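Side-chain contact in gene product PA4716 (Pseudomonas aeruginosa, PDB 1U0K), which has no established function but, as a member of the PhzF family, may act as an isomerase or epimerase: residues Leu85-Arg90 and Asn94-Thr99. Residues are numbered along the deposited sequence; the frame is centred on the assembly and turned at random.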
loop_
_atom_site.group_PDB
_atom_site.type_symbol
_atom_site.label_atom_id
_atom_site.label_comp_id
_atom_site.label_asym_id
_atom_site.label_seq_id
_atom_site.Cartn_x
_atom_site.Cartn_y
_atom_site.Cartn_z
ATOM N N LEU A 85 13.639 -17.198 0.491
ATOM C CA LEU A 85 14.299 -16.645 1.654
ATOM C C LEU A 85 14.893 -17.758 2.506
ATOM O O LEU A 85 16.019 -17.635 2.966
ATOM C CB LEU A 85 13.357 -15.757 2.484
ATOM C CG LEU A 85 14.012 -15.248 3.771
ATOM C CD1 LEU A 85 15.180 -14.317 3.448
ATOM C CD2 LEU A 85 13.022 -14.582 4.678
ATOM N N LEU A 86 14.153 -18.846 2.710
ATOM C CA LEU A 86 14.673 -19.963 3.499
ATOM C C LEU A 86 15.932 -20.556 2.864
ATOM O O LEU A 86 16.845 -20.944 3.576
ATOM C CB LEU A 86 13.602 -21.032 3.688
ATOM C CG LEU A 86 12.432 -20.608 4.574
ATOM C CD1 LEU A 86 11.329 -21.650 4.509
ATOM C CD2 LEU A 86 12.845 -20.404 6.011
ATOM N N HIS A 87 15.972 -20.606 1.540
ATOM C CA HIS A 87 17.153 -21.073 0.794
ATOM C C HIS A 87 18.322 -20.116 1.028
ATOM O O HIS A 87 19.447 -20.542 1.307
ATOM C CB HIS A 87 16.808 -21.156 -0.691
ATOM C CG HIS A 87 17.714 -22.026 -1.512
ATOM N ND1 HIS A 87 19.075 -22.120 -1.314
ATOM C CD2 HIS A 87 17.436 -22.809 -2.580
ATOM C CE1 HIS A 87 19.587 -22.942 -2.218
ATOM N NE2 HIS A 87 18.611 -23.375 -2.993
ATOM N N HIS A 88 18.052 -18.820 0.951
ATOM C CA HIS A 88 19.076 -17.804 1.245
ATOM C C HIS A 88 19.673 -17.958 2.653
ATOM O O HIS A 88 20.892 -17.905 2.828
ATOM C CB HIS A 88 18.472 -16.402 1.066
ATOM C CG HIS A 88 19.373 -15.292 1.509
ATOM N ND1 HIS A 88 20.553 -14.987 0.866
ATOM C CD2 HIS A 88 19.269 -14.424 2.540
ATOM C CE1 HIS A 88 21.131 -13.968 1.478
ATOM N NE2 HIS A 88 20.377 -13.612 2.502
ATOM N N LEU A 89 18.818 -18.173 3.647
ATOM C CA LEU A 89 19.246 -18.311 5.035
ATOM C C LEU A 89 20.003 -19.618 5.293
ATOM O O LEU A 89 20.976 -19.621 6.035
ATOM C CB LEU A 89 18.048 -18.203 5.981
ATOM C CG LEU A 89 17.384 -16.823 5.993
ATOM C CD1 LEU A 89 16.101 -16.878 6.821
ATOM C CD2 LEU A 89 18.326 -15.756 6.517
ATOM N N ARG A 90 19.577 -20.712 4.670
ATOM C CA ARG A 90 20.205 -22.014 4.914
ATOM C C ARG A 90 21.546 -22.125 4.183
ATOM O O ARG A 90 22.501 -22.696 4.711
ATOM C CB ARG A 90 19.285 -23.147 4.465
ATOM C CG ARG A 90 19.807 -24.559 4.786
ATOM C CD ARG A 90 18.881 -25.666 4.293
ATOM N NE ARG A 90 19.067 -26.939 4.997
ATOM C CZ ARG A 90 20.101 -27.759 4.828
ATOM N NH1 ARG A 90 21.073 -27.478 3.962
ATOM N NH2 ARG A 90 20.156 -28.891 5.527
ATOM N N ASN A 94 22.638 -26.583 -4.025
ATOM C CA ASN A 94 21.725 -27.571 -4.578
ATOM C C ASN A 94 20.264 -27.194 -4.381
ATOM O O ASN A 94 19.939 -26.343 -3.546
ATOM C CB ASN A 94 21.968 -28.932 -3.919
ATOM C CG ASN A 94 21.827 -28.886 -2.390
ATOM O OD1 ASN A 94 22.587 -28.189 -1.694
ATOM N ND2 ASN A 94 20.855 -29.632 -1.864
ATOM N N GLU A 95 19.394 -27.850 -5.142
ATOM C CA GLU A 95 17.954 -27.725 -4.962
ATOM C C GLU A 95 17.585 -28.005 -3.508
ATOM O O GLU A 95 18.111 -28.928 -2.893
ATOM C CB GLU A 95 17.206 -28.697 -5.878
ATOM C CG GLU A 95 15.696 -28.524 -5.861
ATOM C CD GLU A 95 14.987 -29.448 -6.834
ATOM O OE1 GLU A 95 14.862 -30.647 -6.581
ATOM O OE2 GLU A 95 14.520 -28.895 -7.940
ATOM N N GLN A 96 16.686 -27.194 -2.966
ATOM C CA GLN A 96 16.216 -27.342 -1.596
ATOM C C GLN A 96 14.721 -27.604 -1.625
ATOM O O GLN A 96 14.024 -27.095 -2.502
ATOM C CB GLN A 96 16.500 -26.068 -0.798
ATOM C CG GLN A 96 17.964 -25.667 -0.758
ATOM C CD GLN A 96 18.831 -26.657 -0.008
ATOM O OE1 GLN A 96 18.422 -27.092 1.084
ATOM N NE2 GLN A 96 19.925 -27.011 -0.511
ATOM N N HIS A 97 14.249 -28.401 -0.671
ATOM C CA HIS A 97 12.839 -28.722 -0.513
ATOM C C HIS A 97 12.331 -28.227 0.838
ATOM O O HIS A 97 13.046 -28.258 1.831
ATOM C CB HIS A 97 12.618 -30.231 -0.639
ATOM C CG HIS A 97 12.996 -30.776 -1.977
ATOM N ND1 HIS A 97 14.299 -31.064 -2.321
ATOM C CD2 HIS A 97 12.242 -31.086 -3.056
ATOM C CE1 HIS A 97 14.330 -31.527 -3.558
ATOM N NE2 HIS A 97 13.095 -31.551 -4.026
ATOM N N TRP A 98 11.090 -27.752 0.845
ATOM C CA TRP A 98 10.471 -27.105 1.995
ATOM C C TRP A 98 9.030 -27.555 2.113
ATOM O O TRP A 98 8.403 -27.906 1.121
ATOM C CB TRP A 98 10.480 -25.577 1.819
ATOM C CG TRP A 98 11.780 -25.044 1.397
ATOM C CD1 TRP A 98 12.152 -24.667 0.140
ATOM C CD2 TRP A 98 12.916 -24.827 2.236
ATOM N NE1 TRP A 98 13.453 -24.233 0.151
ATOM C CE2 TRP A 98 13.945 -24.314 1.425
ATOM C CE3 TRP A 98 13.168 -25.007 3.600
ATOM C CZ2 TRP A 98 15.211 -23.999 1.927
ATOM C CZ3 TRP A 98 14.431 -24.700 4.092
ATOM C CH2 TRP A 98 15.427 -24.199 3.260
ATOM N N THR A 99 8.500 -27.533 3.327
ATOM C CA THR A 99 7.077 -27.728 3.555
ATOM C C THR A 99 6.561 -26.558 4.359
ATOM O O THR A 99 7.073 -26.267 5.439
ATOM C CB THR A 99 6.825 -29.031 4.316
ATOM O OG1 THR A 99 7.375 -30.126 3.570
ATOM C CG2 THR A 99 5.328 -29.320 4.421
#
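Leu86 CB lies over one face of the Trp98 six-membered ring, toward its rim, 3.6 Å from the centroid; Gln96 CG sits over the centre of one His87 ring face, 3.4 Å from the centroid; both are CH-pi contacts. Two flat groups thus carry this joint between helix 78-90 and strand 96-101. The helix links strand 60-67 to strand 96-101, which pair in parallel, in this PhzF-family protein of the diaminopimelate epimerase clan. The indole reaches the helix backbone as well: His87 N lies 3.5 Å from Trp98 CZ2, oblique to the indole. Its NE1 hydrogen-bonds to Ser111 on the next strand, and Arg59 makes a cation-pi contact with the ring.

His87 swings its CG anti to the backbone N (chi1 -160°), which carries the imidazole to the start of the strand, its plane 69° from the Gln96 amide. Gln96, bent at chi2, brings its NE2 to Asn94 O, and OE1 lies 3.5 Å from Arg90 CD while accepting a hydrogen bond from Arg59. Two donors converge on the backbone oxygen of Asn94: His87 NE2 makes a weak bond, whereas Gln96 NE2 sits 3.1 Å from Asn94 O, above the carbonyl plane, with an N-H...O angle of 151°.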